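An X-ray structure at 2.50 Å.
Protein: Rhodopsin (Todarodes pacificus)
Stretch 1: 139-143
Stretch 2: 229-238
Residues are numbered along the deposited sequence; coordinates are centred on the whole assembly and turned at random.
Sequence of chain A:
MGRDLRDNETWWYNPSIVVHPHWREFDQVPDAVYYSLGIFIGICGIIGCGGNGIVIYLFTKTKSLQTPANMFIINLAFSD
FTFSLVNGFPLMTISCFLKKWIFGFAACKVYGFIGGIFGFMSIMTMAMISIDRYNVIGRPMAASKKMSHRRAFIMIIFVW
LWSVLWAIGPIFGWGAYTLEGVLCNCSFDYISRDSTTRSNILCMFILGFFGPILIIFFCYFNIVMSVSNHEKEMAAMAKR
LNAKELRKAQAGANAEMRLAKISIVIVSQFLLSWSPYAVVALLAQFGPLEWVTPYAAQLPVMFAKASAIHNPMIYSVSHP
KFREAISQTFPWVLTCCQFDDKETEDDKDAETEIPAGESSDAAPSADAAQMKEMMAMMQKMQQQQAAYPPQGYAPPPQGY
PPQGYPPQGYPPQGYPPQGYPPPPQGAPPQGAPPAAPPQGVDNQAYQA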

ATOM      1  N   ARG A 139      14.887 -13.105 -13.011  1.00 68.48           N
ATOM      2  CA  ARG A 139      15.318 -13.890 -14.168  1.00 72.28           C
ATOM      3  C   ARG A 139      16.836 -13.804 -14.349  1.00 74.13           C
ATOM      4  O   ARG A 139      17.501 -13.013 -13.681  1.00 75.69           O
ATOM      5  CB  ARG A 139      14.603 -13.383 -15.425  1.00 72.47           C
ATOM      6  CG  ARG A 139      13.116 -13.161 -15.205  1.00 72.66           C
ATOM      7  CD  ARG A 139      12.386 -12.658 -16.437  1.00 72.18           C
ATOM      8  NE  ARG A 139      12.164 -13.714 -17.414  1.00 74.17           N
ATOM      9  CZ  ARG A 139      11.177 -13.705 -18.303  1.00 77.15           C
ATOM     10  NH1 ARG A 139      10.318 -12.694 -18.332  1.00 74.65           N
ATOM     11  NH2 ARG A 139      11.047 -14.703 -19.170  1.00 79.74           N
ATOM     12  N   PRO A 140      17.411 -14.627 -15.243  1.00 75.94           N
ATOM     13  CA  PRO A 140      18.863 -14.565 -15.437  1.00 77.39           C
ATOM     14  C   PRO A 140      19.297 -13.282 -16.159  1.00 78.76           C
ATOM     15  O   PRO A 140      18.558 -12.747 -16.987  1.00 78.52           O
ATOM     16  CB  PRO A 140      19.155 -15.830 -16.241  1.00 76.79           C
ATOM     17  CG  PRO A 140      17.914 -16.006 -17.053  1.00 75.35           C
ATOM     18  CD  PRO A 140      16.816 -15.703 -16.057  1.00 75.46           C
ATOM     19  N   MET A 141      20.494 -12.800 -15.836  1.00 80.00           N
ATOM     20  CA  MET A 141      21.024 -11.574 -16.429  1.00 80.41           C
ATOM     21  C   MET A 141      20.958 -11.559 -17.948  1.00 78.18           C
ATOM     22  O   MET A 141      20.856 -10.499 -18.562  1.00 77.99           O
ATOM     23  CB  MET A 141      22.470 -11.352 -15.985  1.00 83.99           C
ATOM     24  CG  MET A 141      22.640 -11.219 -14.475  1.00 88.98           C
ATOM     25  SD  MET A 141      24.352 -10.916 -13.979  1.00 96.33           S
ATOM     26  CE  MET A 141      24.300  -9.149 -13.606  1.00 92.94           C
ATOM     27  N   ALA A 142      21.011 -12.739 -18.549  1.00 77.12           N
ATOM     28  CA  ALA A 142      20.955 -12.852 -20.000  1.00 74.93           C
ATOM     29  C   ALA A 142      19.549 -12.559 -20.516  1.00 73.33           C
ATOM     30  O   ALA A 142      19.385 -12.009 -21.604  1.00 71.13           O
ATOM     31  CB  ALA A 142      21.406 -14.251 -20.434  1.00 72.49           C
ATOM     32  N   ALA A 143      18.537 -12.919 -19.727  1.00 73.84           N
ATOM     33  CA  ALA A 143      17.142 -12.710 -20.118  1.00 74.27           C
ATOM     34  C   ALA A 143      16.464 -11.551 -19.381  1.00 73.41           C
ATOM     35  O   ALA A 143      15.258 -11.333 -19.526  1.00 69.97           O
ATOM     36  CB  ALA A 143      16.351 -13.999 -19.910  1.00 74.15           C
ATOM     37  N   ASN A 229      21.416 -18.614  -8.869  1.00117.63           N
ATOM     38  CA  ASN A 229      21.369 -18.819 -10.311  1.00119.50           C
ATOM     39  C   ASN A 229      22.182 -17.668 -10.892  1.00121.88           C
ATOM     40  O   ASN A 229      22.893 -17.817 -11.885  1.00122.81           O
ATOM     41  CB  ASN A 229      19.926 -18.734 -10.828  1.00118.01           C
ATOM     42  CG  ASN A 229      19.012 -19.782 -10.215  1.00117.34           C
ATOM     43  OD1 ASN A 229      17.825 -19.852 -10.541  1.00113.92           O
ATOM     44  ND2 ASN A 229      19.558 -20.601  -9.323  1.00117.76           N
ATOM     45  N   HIS A 230      22.062 -16.520 -10.233  1.00123.73           N
ATOM     46  CA  HIS A 230      22.755 -15.296 -10.615  1.00125.11           C
ATOM     47  C   HIS A 230      24.179 -15.295 -10.065  1.00125.59           C
ATOM     48  O   HIS A 230      25.100 -14.795 -10.709  1.00125.51           O
ATOM     49  CB  HIS A 230      21.967 -14.089 -10.082  1.00125.91           C
ATOM     50  CG  HIS A 230      22.770 -12.832  -9.959  1.00126.08           C
ATOM     51  ND1 HIS A 230      23.445 -12.268 -11.020  1.00126.00           N
ATOM     52  CD2 HIS A 230      22.989 -12.019  -8.899  1.00125.96           C
ATOM     53  CE1 HIS A 230      24.046 -11.162 -10.618  1.00125.93           C
ATOM     54  NE2 HIS A 230      23.785 -10.989  -9.334  1.00125.86           N
ATOM     55  N   GLU A 231      24.353 -15.863  -8.878  1.00126.76           N
ATOM     56  CA  GLU A 231      25.663 -15.924  -8.245  1.00128.71           C
ATOM     57  C   GLU A 231      26.673 -16.569  -9.189  1.00128.74           C
ATOM     58  O   GLU A 231      27.761 -16.037  -9.415  1.00128.63           O
ATOM     59  CB  GLU A 231      25.586 -16.731  -6.944  1.00130.40           C
ATOM     60  CG  GLU A 231      26.845 -16.659  -6.085  1.00132.05           C
ATOM     61  CD  GLU A 231      26.806 -17.610  -4.899  1.00133.11           C
ATOM     62  OE1 GLU A 231      25.811 -17.582  -4.142  1.00133.71           O
ATOM     63  OE2 GLU A 231      27.772 -18.383  -4.721  1.00132.98           O
ATOM     64  N   LYS A 232      26.308 -17.724  -9.734  1.00128.60           N
ATOM     65  CA  LYS A 232      27.176 -18.435 -10.660  1.00128.68           C
ATOM     66  C   LYS A 232      27.327 -17.621 -11.938  1.00128.82           C
ATOM     67  O   LYS A 232      28.435 -17.257 -12.331  1.00129.42           O
ATOM     68  CB  LYS A 232      26.584 -19.809 -10.999  1.00128.55           C
ATOM     69  CG  LYS A 232      26.666 -20.846  -9.884  1.00127.29           C
ATOM     70  CD  LYS A 232      28.081 -21.388  -9.726  1.00126.19           C
ATOM     71  CE  LYS A 232      28.126 -22.540  -8.731  1.00125.23           C
ATOM     72  NZ  LYS A 232      29.488 -23.129  -8.609  1.00124.22           N
ATOM     73  N   GLU A 233      26.196 -17.332 -12.573  1.00128.60           N
ATOM     74  CA  GLU A 233      26.157 -16.569 -13.815  1.00127.46           C
ATOM     75  C   GLU A 233      27.048 -15.333 -13.808  1.00127.68           C
ATOM     76  O   GLU A 233      27.700 -15.026 -14.806  1.00126.59           O
ATOM     77  CB  GLU A 233      24.718 -16.155 -14.121  1.00126.39           C
ATOM     78  CG  GLU A 233      24.577 -15.275 -15.346  1.00125.03           C
ATOM     79  CD  GLU A 233      23.145 -14.853 -15.589  1.00124.23           C
ATOM     80  OE1 GLU A 233      22.531 -14.283 -14.663  1.00123.99           O
ATOM     81  OE2 GLU A 233      22.640 -15.087 -16.705  1.00123.87           O
ATOM     82  N   MET A 234      27.068 -14.621 -12.687  1.00129.16           N
ATOM     83  CA  MET A 234      27.880 -13.417 -12.560  1.00130.46           C
ATOM     84  C   MET A 234      29.340 -13.753 -12.840  1.00130.70           C
ATOM     85  O   MET A 234      30.040 -13.011 -13.530  1.00129.97           O
ATOM     86  CB  MET A 234      27.747 -12.839 -11.146  1.00131.72           C
ATOM     87  CG  MET A 234      27.466 -11.337 -11.089  1.00133.98           C
ATOM     88  SD  MET A 234      28.739 -10.297 -11.846  1.00136.30           S
ATOM     89  CE  MET A 234      27.906  -9.770 -13.343  1.00135.54           C
ATOM     90  N   ALA A 235      29.786 -14.887 -12.308  1.00131.45           N
ATOM     91  CA  ALA A 235      31.161 -15.337 -12.484  1.00132.07           C
ATOM     92  C   ALA A 235      31.466 -15.771 -13.914  1.00132.49           C
ATOM     93  O   ALA A 235      32.449 -15.329 -14.505  1.00132.23           O
ATOM     94  CB  ALA A 235      31.452 -16.483 -11.520  1.00132.16           C
ATOM     95  N   ALA A 236      30.621 -16.636 -14.466  1.00133.38           N
ATOM     96  CA  ALA A 236      30.810 -17.143 -15.823  1.00133.77           C
ATOM     97  C   ALA A 236      31.068 -16.032 -16.834  1.00134.18           C
ATOM     98  O   ALA A 236      31.907 -16.180 -17.725  1.00133.78           O
ATOM     99  CB  ALA A 236      29.594 -17.960 -16.247  1.00134.27           C
ATOM    100  N   MET A 237      30.344 -14.927 -16.698  1.00135.18           N
ATOM    101  CA  MET A 237      30.509 -13.796 -17.602  1.00136.00           C
ATOM    102  C   MET A 237      31.657 -12.920 -17.117  1.00136.19           C
ATOM    103  O   MET A 237      32.299 -12.224 -17.903  1.00136.45           O
ATOM    104  CB  MET A 237      29.217 -12.970 -17.666  1.00136.83           C
ATOM    105  CG  MET A 237      28.720 -12.471 -16.312  1.00138.55           C
ATOM    106  SD  MET A 237      27.320 -11.317 -16.426  1.00139.13           S
ATOM    107  CE  MET A 237      25.942 -12.467 -16.604  1.00139.32           C
ATOM    108  N   ALA A 238      31.909 -12.972 -15.814  1.00136.20           N
ATOM    109  CA  ALA A 238      32.973 -12.187 -15.201  1.00136.85           C
ATOM    110  C   ALA A 238      34.337 -12.535 -15.787  1.00137.64           C
ATOM    111  O   ALA A 238      35.057 -11.657 -16.265  1.00137.42           O
ATOM    112  CB  ALA A 238      32.979 -12.415 -13.694  1.00136.48           C
TER

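What holds the loop at 139-143 against the helix at 229-238? The centre of the contact is Met141, whose 106 Å² of covered surface far exceeds that of any other residue; Glu233, with 60 Å², comes next. Their CA-to-CB bonds point toward each other's stretches, so each of the two side chains sets out toward the other stretch. The whole contact is small, burying 258 Å² when both sides are summed, and these two residues supply well over half of it.

How does Glu233 grip the loop when the one basic side chain there, Arg139, points away? It uses the backbone. With chi1 and chi2 both t, the side chain is extended and its carboxylate reaches two successive amides. Met141 N donates a hydrogen bond to Glu233 OE1 at 2.8 Å, with an angle of 153° at the hydrogen. The next amide adds a weak bond, Ala142 N to Glu233 OE2, at 3.4 Å and 146°. Each oxygen therefore has its own amide. Met141 N also lies 3.3 Å from Glu233 OE2, but the angle there is too poor for a hydrogen bond. Pro140 packs beside the same carboxylate, its CB 3.6 Å from Glu233 OE2; lacking an amide hydrogen, proline cannot donate from its own nitrogen.

Where does the side chain of Met141 go once its amide is held? With chi1 m and chi2 t, it reaches across the helix and passes close to the acid: Met141 CG is 3.1 Å from Glu233 OE1. Farther out, it meets residues from three positions on the helix. The sulfur lies at the edge of the His230 ring, near its plane, with Met141 SD 3.4 Å from His230 ND1. Measured to the ring centroid, Met141 SD is 4.2 Å away and 81° off the ring normal, so this sulfur-aromatic contact does not involve the ring face.

What do the two helix methionines add? They give the end of Met141 apolar company. Met141 SD approaches Met237 CE at 3.4 Å, while the methyl carbons Met141 CE and Met234 CE lie 3.7 Å apart. Met237 follows Glu233 by four residues, about one helical turn, and its CA-to-CB bond also points toward the loop. Met234 starts out sideways, yet its end comes nearer and reaches the Met141 methyl. One loop residue thus joins a polar anchor at its backbone to apolar packing at its tip.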